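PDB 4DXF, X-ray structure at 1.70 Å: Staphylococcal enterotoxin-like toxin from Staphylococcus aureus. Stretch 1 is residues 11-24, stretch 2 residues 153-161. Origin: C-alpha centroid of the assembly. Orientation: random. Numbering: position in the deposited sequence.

Stretch 1 (11-24) EINPKFKDLRAYYT
Stretch 2 153-161: NNLYGNVGS

The ring of Y156 lies at the centre of this contact, against one side of a short helix. Stretch 1 runs from I12 and N13, which are extended, through a 3-10 segment at P14 and K15 into a helix spanning 17-22, with F16 as its N-cap residue; R20 N to F16 O, 2.9 Å, begins the helical hydrogen bonding. Stretch 2 has no regular helix or strand. Its type II turn from N154 to G157 is closed by G157 N to N154 O, 2.9 Å, and carries Y156 at phi/psi 68/21.

From that turn the CA-to-CB bond of Y156 points toward stretch 1, and chi1 -52° (m) and chi2 -46° lay the ring against the helix. L19, chi1 m and chi2 t, covers one ring face: its CB stands 3.7 Å from the Y156 ring centroid, only 9° off the normal, while L19 CD1 reaches Y156 CE1 at 3.6 Å. F16 CB packs on Y156 CB at 3.6 Å, and Y23 CD2 approaches Y156 CE2 at 4.2 Å. A tyrosine suits this buried place because its broad ring fills the apolar space while its OH finds a hydrogen bond elsewhere in the structure.

F16, also m (-52°) with chi2 -51°, sends its buried ring along the backbone of 157-160. The carbonyl oxygens of G157 and N158 lie at the ring edge, with F16 CD2 to G157 O 3.5 Å and F16 CE2 to N158 O 3.6 Å. G160 CA sits over one face, 3.8 Å from the ring centroid, in a CH-pi contact. Glycine permits this closeness: an ideal CB on G160 would be 2.5 Å from F16 CD1, a clash.

Further out, I12 and G157 are in register, their CA atoms 4.3 Å apart, as are F16 and Y156, at 5.3 Å. One direct hydrogen bond joins the stretches, N13 N to G157 O, 2.9 Å and 154°. N13, chi1 t, also uses its OD1 to accept from K15 N at 2.9 Å. At G157 (phi/psi -100/-91) a CB would meet N154 OD1 at 2.2 Å, so the bare backbone fits here.

Water completes the polar edge. One molecule donates to N13 O (2.9 Å) and Y156 O (3.1 Å), joining two carbonyls that cannot bond each other. R20 extends with chi1 to chi3 all t, and its NE donates to a second water at 3.0 Å, which in turn donates to N154 OD1 (2.8 Å) and L155 O (2.7 Å). Between them the stretches bury 531 Å², both sides summed.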

# COMPACT_ATOMS: atom_id res chain seq x y z
N GLU A 11 -11.01 23.67 -7.54
CA GLU A 11 -11.01 22.22 -7.90
C GLU A 11 -10.56 21.34 -6.71
O GLU A 11 -10.81 20.12 -6.70
CB GLU A 11 -10.11 21.96 -9.18
N ILE A 12 -9.89 21.96 -5.72
CA ILE A 12 -9.33 21.21 -4.58
C ILE A 12 -9.92 21.60 -3.21
O ILE A 12 -9.48 22.57 -2.59
CB ILE A 12 -7.75 21.25 -4.51
CG1 ILE A 12 -7.09 21.11 -5.91
CG2 ILE A 12 -7.24 20.15 -3.53
CD1 ILE A 12 -7.35 19.77 -6.67
N ASN A 13 -10.90 20.80 -2.76
CA ASN A 13 -11.50 20.94 -1.44
C ASN A 13 -10.45 20.69 -0.33
O ASN A 13 -9.91 19.59 -0.24
CB ASN A 13 -12.67 19.97 -1.33
CG ASN A 13 -13.58 20.23 -0.15
OD1 ASN A 13 -13.16 20.74 0.88
ND2 ASN A 13 -14.84 19.84 -0.29
N PRO A 14 -10.13 21.72 0.49
CA PRO A 14 -9.25 21.55 1.69
C PRO A 14 -9.76 20.55 2.75
O PRO A 14 -9.00 20.21 3.66
CB PRO A 14 -9.18 22.97 2.30
CG PRO A 14 -10.29 23.77 1.62
CD PRO A 14 -10.60 23.12 0.32
N LYS A 15 -10.99 20.06 2.64
CA LYS A 15 -11.48 18.99 3.52
C LYS A 15 -10.59 17.71 3.40
O LYS A 15 -10.43 16.99 4.36
CB LYS A 15 -12.90 18.60 3.13
CG LYS A 15 -13.72 18.19 4.28
CD LYS A 15 -15.16 18.00 3.82
CE LYS A 15 -15.50 16.54 3.55
NZ LYS A 15 -16.75 16.48 2.73
N PHE A 16 -10.07 17.49 2.19
CA PHE A 16 -9.32 16.26 1.82
C PHE A 16 -7.79 16.46 1.85
O PHE A 16 -7.05 15.63 1.31
CB PHE A 16 -9.72 15.82 0.41
CG PHE A 16 -11.20 15.67 0.19
CD1 PHE A 16 -11.98 14.93 1.05
CD2 PHE A 16 -11.80 16.31 -0.90
CE1 PHE A 16 -13.37 14.82 0.84
CE2 PHE A 16 -13.17 16.21 -1.13
CZ PHE A 16 -13.96 15.46 -0.27
N LYS A 17 -7.33 17.55 2.46
CA LYS A 17 -5.94 18.00 2.40
C LYS A 17 -4.98 16.93 2.92
O LYS A 17 -3.93 16.64 2.29
CB LYS A 17 -5.78 19.33 3.20
CG LYS A 17 -4.41 19.72 3.73
CD LYS A 17 -4.39 21.16 4.33
CE LYS A 17 -5.31 21.28 5.55
NZ LYS A 17 -4.75 20.61 6.76
N ASP A 18 -5.33 16.37 4.06
CA ASP A 18 -4.46 15.39 4.71
C ASP A 18 -4.34 14.11 3.89
O ASP A 18 -3.17 13.61 3.70
CB ASP A 18 -4.96 15.08 6.11
CG ASP A 18 -4.73 16.24 7.06
OD1 ASP A 18 -4.09 17.23 6.67
OD2 ASP A 18 -5.17 16.12 8.21
N LEU A 19 -5.48 13.60 3.40
CA LEU A 19 -5.48 12.39 2.57
C LEU A 19 -4.80 12.62 1.25
O LEU A 19 -4.11 11.74 0.79
CB LEU A 19 -6.86 11.81 2.29
CG LEU A 19 -7.60 11.10 3.41
CD1 LEU A 19 -9.08 11.09 3.17
CD2 LEU A 19 -7.08 9.69 3.72
N ARG A 20 -5.00 13.77 0.61
CA ARG A 20 -4.36 14.01 -0.66
C ARG A 20 -2.84 14.13 -0.44
O ARG A 20 -2.05 13.73 -1.30
CB ARG A 20 -4.86 15.31 -1.29
CG ARG A 20 -4.53 15.44 -2.74
CD ARG A 20 -5.09 16.77 -3.33
NE ARG A 20 -4.95 16.67 -4.79
CZ ARG A 20 -3.79 16.81 -5.42
NH1 ARG A 20 -2.68 17.12 -4.74
NH2 ARG A 20 -3.73 16.64 -6.73
N ALA A 21 -2.43 14.70 0.70
CA ALA A 21 -1.01 14.88 0.99
C ALA A 21 -0.39 13.49 1.13
O ALA A 21 0.69 13.23 0.56
CB ALA A 21 -0.79 15.68 2.34
N TYR A 22 -1.04 12.63 1.87
CA TYR A 22 -0.42 11.35 2.28
C TYR A 22 -0.23 10.54 1.02
O TYR A 22 0.89 10.01 0.74
CB TYR A 22 -1.28 10.61 3.29
CG TYR A 22 -0.62 9.30 3.70
CD1 TYR A 22 0.50 9.30 4.52
CD2 TYR A 22 -1.06 8.10 3.16
CE1 TYR A 22 1.13 8.08 4.85
CE2 TYR A 22 -0.43 6.88 3.47
CZ TYR A 22 0.64 6.87 4.32
OH TYR A 22 1.27 5.64 4.62
N TYR A 23 -1.29 10.48 0.22
CA TYR A 23 -1.29 9.59 -0.97
C TYR A 23 -0.61 10.15 -2.23
O TYR A 23 -0.61 9.51 -3.28
CB TYR A 23 -2.69 9.05 -1.21
CG TYR A 23 -3.15 7.97 -0.21
CD1 TYR A 23 -2.58 6.69 -0.23
CD2 TYR A 23 -4.08 8.25 0.79
CE1 TYR A 23 -2.98 5.70 0.66
CE2 TYR A 23 -4.53 7.28 1.66
CZ TYR A 23 -3.91 5.97 1.63
OH TYR A 23 -4.30 5.00 2.47
N THR A 24 0.04 11.30 -2.10
CA THR A 24 0.90 11.82 -3.14
C THR A 24 2.38 11.80 -2.72
O THR A 24 3.24 12.29 -3.44
CB THR A 24 0.45 13.27 -3.60
OG1 THR A 24 0.33 14.12 -2.46
CG2 THR A 24 -0.86 13.14 -4.31
N ASN A 153 -8.07 10.99 -11.72
CA ASN A 153 -9.56 10.95 -11.50
C ASN A 153 -10.00 11.96 -10.49
O ASN A 153 -11.16 11.98 -10.04
CB ASN A 153 -10.04 9.55 -11.07
CG ASN A 153 -9.63 8.50 -12.04
OD1 ASN A 153 -8.61 7.83 -11.86
ND2 ASN A 153 -10.38 8.37 -13.11
N ASN A 154 -9.04 12.76 -10.10
CA ASN A 154 -9.22 13.84 -9.15
C ASN A 154 -9.72 13.43 -7.77
O ASN A 154 -10.39 14.20 -7.05
CB ASN A 154 -10.06 15.01 -9.75
CG ASN A 154 -9.82 16.32 -9.01
OD1 ASN A 154 -8.69 16.58 -8.52
ND2 ASN A 154 -10.88 17.15 -8.90
N LEU A 155 -9.34 12.21 -7.33
CA LEU A 155 -9.67 11.85 -5.98
C LEU A 155 -9.04 12.83 -5.03
O LEU A 155 -7.91 13.29 -5.19
CB LEU A 155 -9.21 10.43 -5.62
CG LEU A 155 -9.54 10.00 -4.17
CD1 LEU A 155 -10.95 9.56 -4.00
CD2 LEU A 155 -8.57 8.76 -4.02
N TYR A 156 -9.82 13.15 -4.02
CA TYR A 156 -9.46 14.14 -3.00
C TYR A 156 -9.39 15.55 -3.55
O TYR A 156 -8.77 16.41 -2.94
CB TYR A 156 -8.22 13.77 -2.17
CG TYR A 156 -8.31 12.38 -1.57
CD1 TYR A 156 -9.48 11.93 -0.93
CD2 TYR A 156 -7.21 11.50 -1.65
CE1 TYR A 156 -9.56 10.63 -0.36
CE2 TYR A 156 -7.28 10.22 -1.10
CZ TYR A 156 -8.44 9.75 -0.50
OH TYR A 156 -8.64 8.47 0.07
N GLY A 157 -10.06 15.76 -4.68
CA GLY A 157 -10.17 17.08 -5.30
C GLY A 157 -11.52 17.63 -4.90
O GLY A 157 -11.66 18.20 -3.82
N ASN A 158 -12.51 17.35 -5.76
CA ASN A 158 -13.94 17.62 -5.64
C ASN A 158 -14.61 16.65 -4.66
O ASN A 158 -15.45 17.06 -3.83
CB ASN A 158 -14.60 17.47 -7.04
CG ASN A 158 -14.06 16.16 -7.84
OD1 ASN A 158 -13.27 15.35 -7.29
ND2 ASN A 158 -14.50 15.96 -9.11
N VAL A 159 -14.24 15.36 -4.73
CA VAL A 159 -14.88 14.30 -3.93
C VAL A 159 -13.80 13.38 -3.32
O VAL A 159 -12.71 13.22 -3.91
CB VAL A 159 -15.92 13.42 -4.71
CG1 VAL A 159 -17.29 14.16 -4.93
CG2 VAL A 159 -15.35 12.89 -6.02
N GLY A 160 -14.09 12.81 -2.16
CA GLY A 160 -13.04 12.05 -1.40
C GLY A 160 -13.54 10.91 -0.53
O GLY A 160 -12.97 10.67 0.51
N SER A 161 -14.59 10.22 -0.98
CA SER A 161 -15.18 9.11 -0.27
C SER A 161 -15.44 7.99 -1.27
O SER A 161 -15.32 8.22 -2.49
CB SER A 161 -16.48 9.56 0.44
OG SER A 161 -17.08 8.43 1.05
O HOH W 1 -7.39 18.25 -0.86
O HOH W 2 -7.06 15.41 -6.59